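Long-range contacts in molybdopterin-guanine dinucleotide biosynthesis protein A (MobA) (Archaeoglobus fulgidus, PDB 3NGW), which probably transfers a guanine nucleotide from GTP to molybdopterin during molybdenum cofactor biosynthesis: residues A[1-5]-A[101-105]; A[92-97]-A[174-180]; A[113-117]-A[128-134]. All coordinates share one frame; numbering follows the deposited sequence.

Interaction 1 of 3, residues A[1-5]-A[101-105]; sequences MKVAV and LEHLY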
loop_
_atom_site.group_PDB
_atom_site.type_symbol
_atom_site.label_atom_id
_atom_site.label_comp_id
_atom_site.label_asym_id
_atom_site.label_seq_id
_atom_site.Cartn_x
_atom_site.Cartn_y
_atom_site.Cartn_z
HETATM N N MSE A 1 -6.255 -0.686 -14.447
HETATM C CA MSE A 1 -5.886 -1.125 -13.074
HETATM C C MSE A 1 -5.985 -0.013 -12.041
HETATM O O MSE A 1 -5.439 1.076 -12.231
HETATM C CB MSE A 1 -4.465 -1.663 -13.071
HETATM C CG MSE A 1 -3.921 -1.853 -11.676
HETATM SE SE MSE A 1 -2.033 -2.196 -11.660
HETATM C CE MSE A 1 -2.067 -3.635 -10.414
ATOM N N LYS A 2 -6.669 -0.304 -10.938
ATOM C CA LYS A 2 -6.824 0.652 -9.843
ATOM C C LYS A 2 -5.765 0.400 -8.755
ATOM O O LYS A 2 -5.549 -0.737 -8.331
ATOM C CB LYS A 2 -8.226 0.536 -9.234
ATOM C CG LYS A 2 -9.281 1.383 -9.929
ATOM C CD LYS A 2 -10.688 1.001 -9.487
ATOM C CE LYS A 2 -11.079 -0.363 -10.044
ATOM N NZ LYS A 2 -12.325 -0.869 -9.415
ATOM N N VAL A 3 -5.121 1.477 -8.308
ATOM C CA VAL A 3 -4.078 1.419 -7.293
ATOM C C VAL A 3 -4.364 2.366 -6.130
ATOM O O VAL A 3 -4.647 3.550 -6.334
ATOM C CB VAL A 3 -2.705 1.802 -7.902
ATOM C CG1 VAL A 3 -1.613 1.698 -6.854
ATOM C CG2 VAL A 3 -2.387 0.898 -9.091
ATOM N N ALA A 4 -4.298 1.838 -4.909
ATOM C CA ALA A 4 -4.521 2.644 -3.707
ATOM C C ALA A 4 -3.204 2.695 -2.939
ATOM O O ALA A 4 -2.766 1.689 -2.396
ATOM C CB ALA A 4 -5.612 2.008 -2.837
ATOM N N VAL A 5 -2.574 3.863 -2.893
ATOM C CA VAL A 5 -1.304 4.012 -2.191
ATOM C C VAL A 5 -1.541 4.530 -0.771
ATOM O O VAL A 5 -2.114 5.602 -0.580
ATOM C CB VAL A 5 -0.368 4.977 -2.957
ATOM C CG1 VAL A 5 1.020 5.006 -2.307
ATOM C CG2 VAL A 5 -0.252 4.529 -4.421
ATOM N N LEU A 101 2.683 -5.303 -9.534
ATOM C CA LEU A 101 1.319 -4.879 -9.225
ATOM C C LEU A 101 0.342 -5.317 -10.300
ATOM O O LEU A 101 -0.719 -5.870 -10.004
ATOM C CB LEU A 101 1.255 -3.357 -9.055
ATOM C CG LEU A 101 1.675 -2.826 -7.677
ATOM C CD1 LEU A 101 1.763 -1.314 -7.705
ATOM C CD2 LEU A 101 0.664 -3.280 -6.632
ATOM N N GLU A 102 0.703 -5.060 -11.551
ATOM C CA GLU A 102 -0.144 -5.429 -12.674
ATOM C C GLU A 102 -0.491 -6.920 -12.569
ATOM O O GLU A 102 -1.645 -7.317 -12.722
ATOM C CB GLU A 102 0.585 -5.134 -13.989
ATOM C CG GLU A 102 -0.329 -4.632 -15.093
ATOM C CD GLU A 102 -0.150 -3.150 -15.391
ATOM O OE1 GLU A 102 -1.158 -2.490 -15.743
ATOM O OE2 GLU A 102 0.997 -2.649 -15.295
ATOM N N HIS A 103 0.512 -7.742 -12.287
ATOM C CA HIS A 103 0.285 -9.175 -12.158
ATOM C C HIS A 103 -0.698 -9.474 -11.023
ATOM O O HIS A 103 -1.685 -10.183 -11.221
ATOM C CB HIS A 103 1.610 -9.894 -11.905
ATOM C CG HIS A 103 1.483 -11.384 -11.828
ATOM N ND1 HIS A 103 1.047 -12.153 -12.888
ATOM C CD2 HIS A 103 1.726 -12.247 -10.814
ATOM C CE1 HIS A 103 1.024 -13.422 -12.528
ATOM N NE2 HIS A 103 1.432 -13.507 -11.273
ATOM N N LEU A 104 -0.431 -8.923 -9.838
ATOM C CA LEU A 104 -1.294 -9.139 -8.682
ATOM C C LEU A 104 -2.756 -8.803 -8.960
ATOM O O LEU A 104 -3.651 -9.563 -8.586
ATOM C CB LEU A 104 -0.789 -8.324 -7.483
ATOM C CG LEU A 104 0.538 -8.799 -6.876
ATOM C CD1 LEU A 104 0.948 -7.906 -5.714
ATOM C CD2 LEU A 104 0.381 -10.251 -6.407
ATOM N N TYR A 105 -2.996 -7.671 -9.620
ATOM C CA TYR A 105 -4.353 -7.231 -9.940
ATOM C C TYR A 105 -5.055 -8.201 -10.876
ATOM O O TYR A 105 -6.175 -8.647 -10.612
ATOM C CB TYR A 105 -4.330 -5.857 -10.602
ATOM C CG TYR A 105 -5.690 -5.216 -10.678
ATOM C CD1 TYR A 105 -6.316 -4.747 -9.530
ATOM C CD2 TYR A 105 -6.358 -5.084 -11.896
ATOM C CE1 TYR A 105 -7.575 -4.159 -9.585
ATOM C CE2 TYR A 105 -7.626 -4.495 -11.968
ATOM C CZ TYR A 105 -8.228 -4.034 -10.805
ATOM O OH TYR A 105 -9.477 -3.449 -10.842
#

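Interaction 2 of 3, residues A[92-97]-A[174-180]; sequences DMPFVK and ISFFNIN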
loop_
_atom_site.group_PDB
_atom_site.type_symbol
_atom_site.label_atom_id
_atom_site.label_comp_id
_atom_site.label_asym_id
_atom_site.label_seq_id
_atom_site.Cartn_x
_atom_site.Cartn_y
_atom_site.Cartn_z
ATOM N N ASP A 92 5.691 2.972 2.215
ATOM C CA ASP A 92 6.865 2.409 2.872
ATOM C C ASP A 92 7.713 1.585 1.910
ATOM O O ASP A 92 8.879 1.306 2.185
ATOM C CB ASP A 92 6.453 1.527 4.055
ATOM C CG ASP A 92 5.549 2.248 5.041
ATOM O OD1 ASP A 92 4.433 2.662 4.649
ATOM O OD2 ASP A 92 5.947 2.395 6.216
HETATM N N MSE A 93 7.122 1.183 0.792
HETATM C CA MSE A 93 7.826 0.405 -0.223
HETATM C C MSE A 93 7.964 1.287 -1.472
HETATM O O MSE A 93 7.099 1.278 -2.345
HETATM C CB MSE A 93 7.028 -0.867 -0.538
HETATM C CG MSE A 93 7.035 -1.889 0.592
HETATM SE SE MSE A 93 5.800 -3.377 0.381
HETATM C CE MSE A 93 4.370 -2.756 1.539
ATOM N N PRO A 94 9.054 2.064 -1.566
ATOM C CA PRO A 94 9.290 2.956 -2.704
ATOM C C PRO A 94 9.851 2.310 -3.967
ATOM O O PRO A 94 9.900 2.954 -5.012
ATOM C CB PRO A 94 10.262 3.968 -2.133
ATOM C CG PRO A 94 11.141 3.085 -1.319
ATOM C CD PRO A 94 10.122 2.232 -0.566
ATOM N N PHE A 95 10.275 1.052 -3.874
ATOM C CA PHE A 95 10.849 0.367 -5.028
ATOM C C PHE A 95 9.918 -0.626 -5.693
ATOM O O PHE A 95 10.365 -1.443 -6.494
ATOM C CB PHE A 95 12.132 -0.353 -4.619
ATOM C CG PHE A 95 13.135 0.542 -3.973
ATOM C CD1 PHE A 95 13.545 1.712 -4.606
ATOM C CD2 PHE A 95 13.656 0.232 -2.723
ATOM C CE1 PHE A 95 14.468 2.562 -4.008
ATOM C CE2 PHE A 95 14.579 1.070 -2.114
ATOM C CZ PHE A 95 14.983 2.242 -2.758
ATOM N N VAL A 96 8.629 -0.557 -5.372
ATOM C CA VAL A 96 7.670 -1.475 -5.957
ATOM C C VAL A 96 7.702 -1.427 -7.471
ATOM O O VAL A 96 7.776 -0.354 -8.064
ATOM C CB VAL A 96 6.240 -1.176 -5.502
ATOM C CG1 VAL A 96 5.261 -2.004 -6.321
ATOM C CG2 VAL A 96 6.089 -1.497 -4.021
ATOM N N LYS A 97 7.652 -2.603 -8.087
ATOM C CA LYS A 97 7.658 -2.706 -9.537
ATOM C C LYS A 97 6.244 -2.818 -10.086
ATOM O O LYS A 97 5.489 -3.722 -9.727
ATOM C CB LYS A 97 8.508 -3.897 -9.988
ATOM C CG LYS A 97 9.971 -3.523 -10.160
ATOM C CD LYS A 97 10.805 -4.640 -10.753
ATOM C CE LYS A 97 11.958 -4.063 -11.584
ATOM N NZ LYS A 97 12.731 -2.996 -10.851
ATOM N N ILE A 174 12.696 -6.640 -4.808
ATOM C CA ILE A 174 12.948 -5.346 -4.190
ATOM C C ILE A 174 11.629 -4.622 -3.909
ATOM O O ILE A 174 11.577 -3.704 -3.097
ATOM C CB ILE A 174 13.872 -4.481 -5.103
ATOM C CG1 ILE A 174 14.386 -3.268 -4.333
ATOM C CG2 ILE A 174 13.128 -4.063 -6.361
ATOM C CD1 ILE A 174 15.250 -3.635 -3.142
ATOM N N SER A 175 10.560 -5.058 -4.569
ATOM C CA SER A 175 9.246 -4.452 -4.381
ATOM C C SER A 175 8.760 -4.566 -2.931
ATOM O O SER A 175 7.924 -3.778 -2.487
ATOM C CB SER A 175 8.217 -5.122 -5.307
ATOM O OG SER A 175 8.530 -4.949 -6.673
ATOM N N PHE A 176 9.301 -5.542 -2.205
ATOM C CA PHE A 176 8.914 -5.816 -0.818
ATOM C C PHE A 176 9.757 -5.125 0.246
ATOM O O PHE A 176 9.499 -5.254 1.442
ATOM C CB PHE A 176 8.922 -7.331 -0.597
ATOM C CG PHE A 176 7.855 -8.046 -1.367
ATOM C CD1 PHE A 176 6.552 -8.097 -0.883
ATOM C CD2 PHE A 176 8.127 -8.594 -2.614
ATOM C CE1 PHE A 176 5.523 -8.686 -1.629
ATOM C CE2 PHE A 176 7.110 -9.183 -3.370
ATOM C CZ PHE A 176 5.801 -9.226 -2.875
ATOM N N PHE A 177 10.762 -4.383 -0.191
ATOM C CA PHE A 177 11.633 -3.671 0.722
ATOM C C PHE A 177 10.870 -2.540 1.406
ATOM O O PHE A 177 10.315 -1.659 0.751
ATOM C CB PHE A 177 12.835 -3.137 -0.055
ATOM C CG PHE A 177 13.725 -2.239 0.741
ATOM C CD1 PHE A 177 13.606 -0.861 0.647
ATOM C CD2 PHE A 177 14.673 -2.769 1.601
ATOM C CE1 PHE A 177 14.419 -0.025 1.400
ATOM C CE2 PHE A 177 15.487 -1.938 2.354
ATOM C CZ PHE A 177 15.361 -0.567 2.254
ATOM N N ASN A 178 10.839 -2.573 2.733
ATOM C CA ASN A 178 10.139 -1.552 3.495
ATOM C C ASN A 178 11.105 -0.605 4.185
ATOM O O ASN A 178 12.216 -0.991 4.541
ATOM C CB ASN A 178 9.246 -2.212 4.554
ATOM C CG ASN A 178 7.911 -2.685 3.992
ATOM O OD1 ASN A 178 6.917 -1.958 4.032
ATOM N ND2 ASN A 178 7.887 -3.899 3.461
ATOM N N ILE A 179 10.674 0.638 4.364
ATOM C CA ILE A 179 11.479 1.630 5.061
ATOM C C ILE A 179 10.769 2.021 6.350
ATOM O O ILE A 179 9.780 2.753 6.317
ATOM C CB ILE A 179 11.661 2.912 4.250
ATOM C CG1 ILE A 179 12.407 2.614 2.950
ATOM C CG2 ILE A 179 12.412 3.942 5.086
ATOM C CD1 ILE A 179 12.687 3.854 2.118
ATOM N N ASN A 180 11.269 1.538 7.486
ATOM C CA ASN A 180 10.649 1.861 8.772
ATOM C C ASN A 180 11.632 2.362 9.828
ATOM O O ASN A 180 11.260 3.148 10.697
ATOM C CB ASN A 180 9.922 0.637 9.342
ATOM C CG ASN A 180 8.843 0.103 8.411
ATOM O OD1 ASN A 180 9.138 -0.437 7.344
ATOM N ND2 ASN A 180 7.583 0.255 8.813
HETATM O O HOH W 1 10.045 -1.507 -1.810
#

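Interaction 3 of 3, residues A[113-117]-A[128-134]; sequences CDALI and AYYAESA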
loop_
_atom_site.group_PDB
_atom_site.type_symbol
_atom_site.label_atom_id
_atom_site.label_comp_id
_atom_site.label_asym_id
_atom_site.label_seq_id
_atom_site.Cartn_x
_atom_site.Cartn_y
_atom_site.Cartn_z
ATOM N N CYS A 113 -11.464 -13.904 -5.624
ATOM C CA CYS A 113 -11.230 -14.041 -4.190
ATOM C C CYS A 113 -11.393 -12.677 -3.549
ATOM O O CYS A 113 -11.420 -11.673 -4.249
ATOM C CB CYS A 113 -9.803 -14.517 -3.957
ATOM S SG CYS A 113 -8.596 -13.409 -4.731
ATOM N N ASP A 114 -11.487 -12.626 -2.222
ATOM C CA ASP A 114 -11.621 -11.333 -1.562
ATOM C C ASP A 114 -10.280 -10.592 -1.559
ATOM O O ASP A 114 -10.241 -9.367 -1.613
ATOM C CB ASP A 114 -12.139 -11.489 -0.133
ATOM C CG ASP A 114 -13.498 -12.142 -0.080
ATOM O OD1 ASP A 114 -14.397 -11.724 -0.840
ATOM O OD2 ASP A 114 -13.666 -13.071 0.730
ATOM N N ALA A 115 -9.184 -11.335 -1.501
ATOM C CA ALA A 115 -7.857 -10.728 -1.515
ATOM C C ALA A 115 -6.797 -11.722 -1.978
ATOM O O ALA A 115 -6.899 -12.926 -1.736
ATOM C CB ALA A 115 -7.503 -10.194 -0.118
ATOM N N LEU A 116 -5.791 -11.200 -2.667
ATOM C CA LEU A 116 -4.673 -11.993 -3.155
ATOM C C LEU A 116 -3.457 -11.321 -2.525
ATOM O O LEU A 116 -3.095 -10.203 -2.900
ATOM C CB LEU A 116 -4.576 -11.925 -4.683
ATOM C CG LEU A 116 -3.365 -12.664 -5.272
ATOM C CD1 LEU A 116 -3.659 -14.143 -5.272
ATOM C CD2 LEU A 116 -3.070 -12.188 -6.685
ATOM N N ILE A 117 -2.839 -12.007 -1.568
ATOM C CA ILE A 117 -1.709 -11.462 -0.823
ATOM C C ILE A 117 -0.422 -12.261 -0.976
ATOM O O ILE A 117 -0.396 -13.469 -0.735
ATOM C CB ILE A 117 -2.078 -11.380 0.683
ATOM C CG1 ILE A 117 -3.324 -10.503 0.845
ATOM C CG2 ILE A 117 -0.915 -10.838 1.490
ATOM C CD1 ILE A 117 -3.883 -10.463 2.253
ATOM N N ALA A 128 -0.828 -6.005 -1.942
ATOM C CA ALA A 128 -1.707 -7.053 -2.457
ATOM C C ALA A 128 -3.006 -6.539 -3.079
ATOM O O ALA A 128 -3.337 -5.359 -3.001
ATOM C CB ALA A 128 -2.033 -8.032 -1.340
ATOM N N TYR A 129 -3.730 -7.468 -3.693
ATOM C CA TYR A 129 -5.005 -7.199 -4.338
ATOM C C TYR A 129 -6.158 -7.405 -3.351
ATOM O O TYR A 129 -6.177 -8.381 -2.595
ATOM C CB TYR A 129 -5.181 -8.148 -5.528
ATOM C CG TYR A 129 -6.599 -8.224 -6.046
ATOM C CD1 TYR A 129 -7.097 -7.281 -6.950
ATOM C CD2 TYR A 129 -7.474 -9.199 -5.568
ATOM C CE1 TYR A 129 -8.443 -7.310 -7.354
ATOM C CE2 TYR A 129 -8.805 -9.229 -5.962
ATOM C CZ TYR A 129 -9.282 -8.288 -6.848
ATOM O OH TYR A 129 -10.611 -8.339 -7.192
ATOM N N TYR A 130 -7.106 -6.474 -3.353
ATOM C CA TYR A 130 -8.285 -6.564 -2.496
ATOM C C TYR A 130 -9.493 -6.272 -3.379
ATOM O O TYR A 130 -9.472 -5.333 -4.173
ATOM C CB TYR A 130 -8.239 -5.541 -1.337
ATOM C CG TYR A 130 -7.191 -5.815 -0.263
ATOM C CD1 TYR A 130 -5.873 -5.378 -0.406
ATOM C CD2 TYR A 130 -7.511 -6.553 0.880
ATOM C CE1 TYR A 130 -4.900 -5.675 0.559
ATOM C CE2 TYR A 130 -6.543 -6.855 1.842
ATOM C CZ TYR A 130 -5.246 -6.416 1.673
ATOM O OH TYR A 130 -4.289 -6.745 2.607
ATOM N N ALA A 131 -10.526 -7.095 -3.257
ATOM C CA ALA A 131 -11.747 -6.905 -4.025
ATOM C C ALA A 131 -12.735 -6.200 -3.108
ATOM O O ALA A 131 -12.565 -6.207 -1.890
ATOM C CB ALA A 131 -12.310 -8.251 -4.471
ATOM N N GLU A 132 -13.758 -5.590 -3.694
ATOM C CA GLU A 132 -14.785 -4.881 -2.936
ATOM C C GLU A 132 -15.474 -5.777 -1.915
ATOM O O GLU A 132 -15.899 -5.322 -0.850
ATOM C CB GLU A 132 -15.837 -4.332 -3.896
ATOM C CG GLU A 132 -17.013 -3.659 -3.224
ATOM C CD GLU A 132 -17.981 -3.057 -4.226
ATOM O OE1 GLU A 132 -17.618 -2.051 -4.875
ATOM O OE2 GLU A 132 -19.103 -3.599 -4.380
ATOM N N SER A 133 -15.582 -7.057 -2.251
ATOM C CA SER A 133 -16.250 -8.030 -1.393
ATOM C C SER A 133 -15.583 -8.224 -0.029
ATOM O O SER A 133 -16.183 -8.800 0.882
ATOM C CB SER A 133 -16.352 -9.364 -2.126
ATOM O OG SER A 133 -15.090 -9.778 -2.633
ATOM N N ALA A 134 -14.356 -7.722 0.098
ATOM C CA ALA A 134 -13.581 -7.809 1.329
ATOM C C ALA A 134 -13.806 -6.608 2.251
ATOM O O ALA A 134 -13.417 -6.636 3.412
ATOM C CB ALA A 134 -12.107 -7.915 0.986
#

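Interaction 1 of 3, residues A[1-5]-A[101-105]
Helix-on-sheet packing in the Rossmann-like alpha/beta fold of MobA brings Y105 of helix 98-111 against M1 and K2, where strand 2-6 begins. M1 is modelled as selenomethionine. Its CG lies over one face of the Y105 ring, 4.2 Å from the centroid of that ring and 23° off the normal, which meets the description of a CH-pi contact. The backbone N of K2 sits over the same face, 4.0 Å above the plane of the Y105 ring and displaced toward the rim. M1 and Y105 run alongside with their ends pointing opposite ways: M1 holds its CG trans to its own N (chi1 168°) and stays extended through chi2, which carries the selenium along the ring and on to the helix backbone. There M1 SE lies 3.9 Å from E102 CA. CE of M1 ends near L101 and Y105 CB, but is modelled too close to both to support any claim. At the far end of the ring, K2 CE approaches Y105 OH at 3.6 Å, while K2 NZ turns to the carbonyl of F83 and Y105 OH makes a weak bond to S85 OG. V87 of strand 86-90 is touched by M1, V3, L101 and Y105 alike, tying helix and strand to a common floor. With 333 Å² buried and polar bonds directed to third parties, the cohesion between these segments is probably mostly dispersive; K2 brings its backbone N and CE to the ring, while its NZ is bonded to F83 O.

Interaction 2 of 3, residues A[92-97]-A[174-180]
S175 OG is gripped by two groups: the backbone N of K97 donates to it at 2.9 Å and 149°, and D170 OD1 bonds it from outside these segments. K97 is the N-cap residue of helix 98-111, so the serine bonds to the chain just where that helix is about to begin. In this Rossmann-like, GT-A type fold the two segments are loops that follow parallel strands 86-90 and 158-162, and they run past each other antiparallel, as the pairs D92-I179 and V96-S175 indicate. S175 can reach K97 because its OG is turned opposite its carbonyl carbon (chi1 -62°).

At the other end I179 N donates to D92 O over 2.9 Å, the donor tilted 20° from the carbonyl plane. Between these two bonds sits a water; it accepts from F95 N and lies within bonding distance of I174 O and F177 O, with more acceptors in reach than protons to give. F177 CD1 lies at the edge of the F95 ring, 3.5 Å from F95 CE2, although the two rings meet obliquely and form neither kind of stack. P94 CG rests over the centre of one F95 face and touches I179 CD1 at 3.8 Å. M93, a selenomethionine, runs beside N178 in the same direction, its CG 3.4 Å from N178 OD1. D184, a calcium ligand seen in a structure of this protein though calcium-free in this chain, accepts a hydrogen bond from N180 N. Separately, a calcium ion lies about 5 Å from the N180 side chain. D92 OD2, already salt-bridged to K18 NZ, stands 3.7 Å from N180 ND2.

Interaction 3 of 3, residues A[113-117]-A[128-134]
The Y129 ring meets the 113-117 segment by its edge: C113 O lies in the ring plane, 4.0 Å from Y129 CE2, and L116 N borders the same edge beside CD2. On the other side of the sheet, A115 CB approaches the Y130 ring obliquely, 3.8 Å from Y130 CD2, and I117 CD1 comes near its hydroxyl. Both tyrosine hydroxyls are bonded elsewhere, Y129 OH to E109 and Y130 OH to P125 O.

The segments form a beta hairpin in which strand 129-130, running against its neighbours, is inserted between strands 86-90 and 115-119 of the mixed sheet. L116 and Y129 are the hydrogen-bonded pair, with L116 N to Y129 O at 2.8 Å and 158°; A115 and Y130 are the non-hydrogen-bonded pair. A nearly straight bond follows, A131 N to D114 O at 2.8 Å and 173°.

Beyond the strands, S133 holds OG between its backbone N and carbonyl carbon (chi1 52°), which brings it to the anti lone pair of D114 OD1 as a donor at 2.7 Å, while D114 OD2 takes N157 N. Replacing D114 by an alanine removes both oxygens and would probably leave S133 OG and N157 N without this acceptor. D114 CB also packs on A134 CB, 3.7 Å away.

Helix 98-111 connects the three contacts. Interaction 2 holds its N-cap, interaction 1 its first turns, and interaction 3 includes the strand that follows it. Interactions 1 and 2 touch where L101 CD1 meets V96 CG1, 3.8 Å apart; interactions 1 and 3 touch where the helix residue Y105 packs against Y129 of the sheet, CD1 to CD1 3.7 Å. Interactions 2 and 3 do not touch. Chemistry follows place: the surface contact 1-5/101-105 is apolar and aromatic, the partly buried loop pair 92-97/174-180 relies on one backbone bond, one backbone-to-serine bond and a water, and the buried hairpin of interaction 3 uses regular strand pairing plus a side-chain bond from S133 to D114.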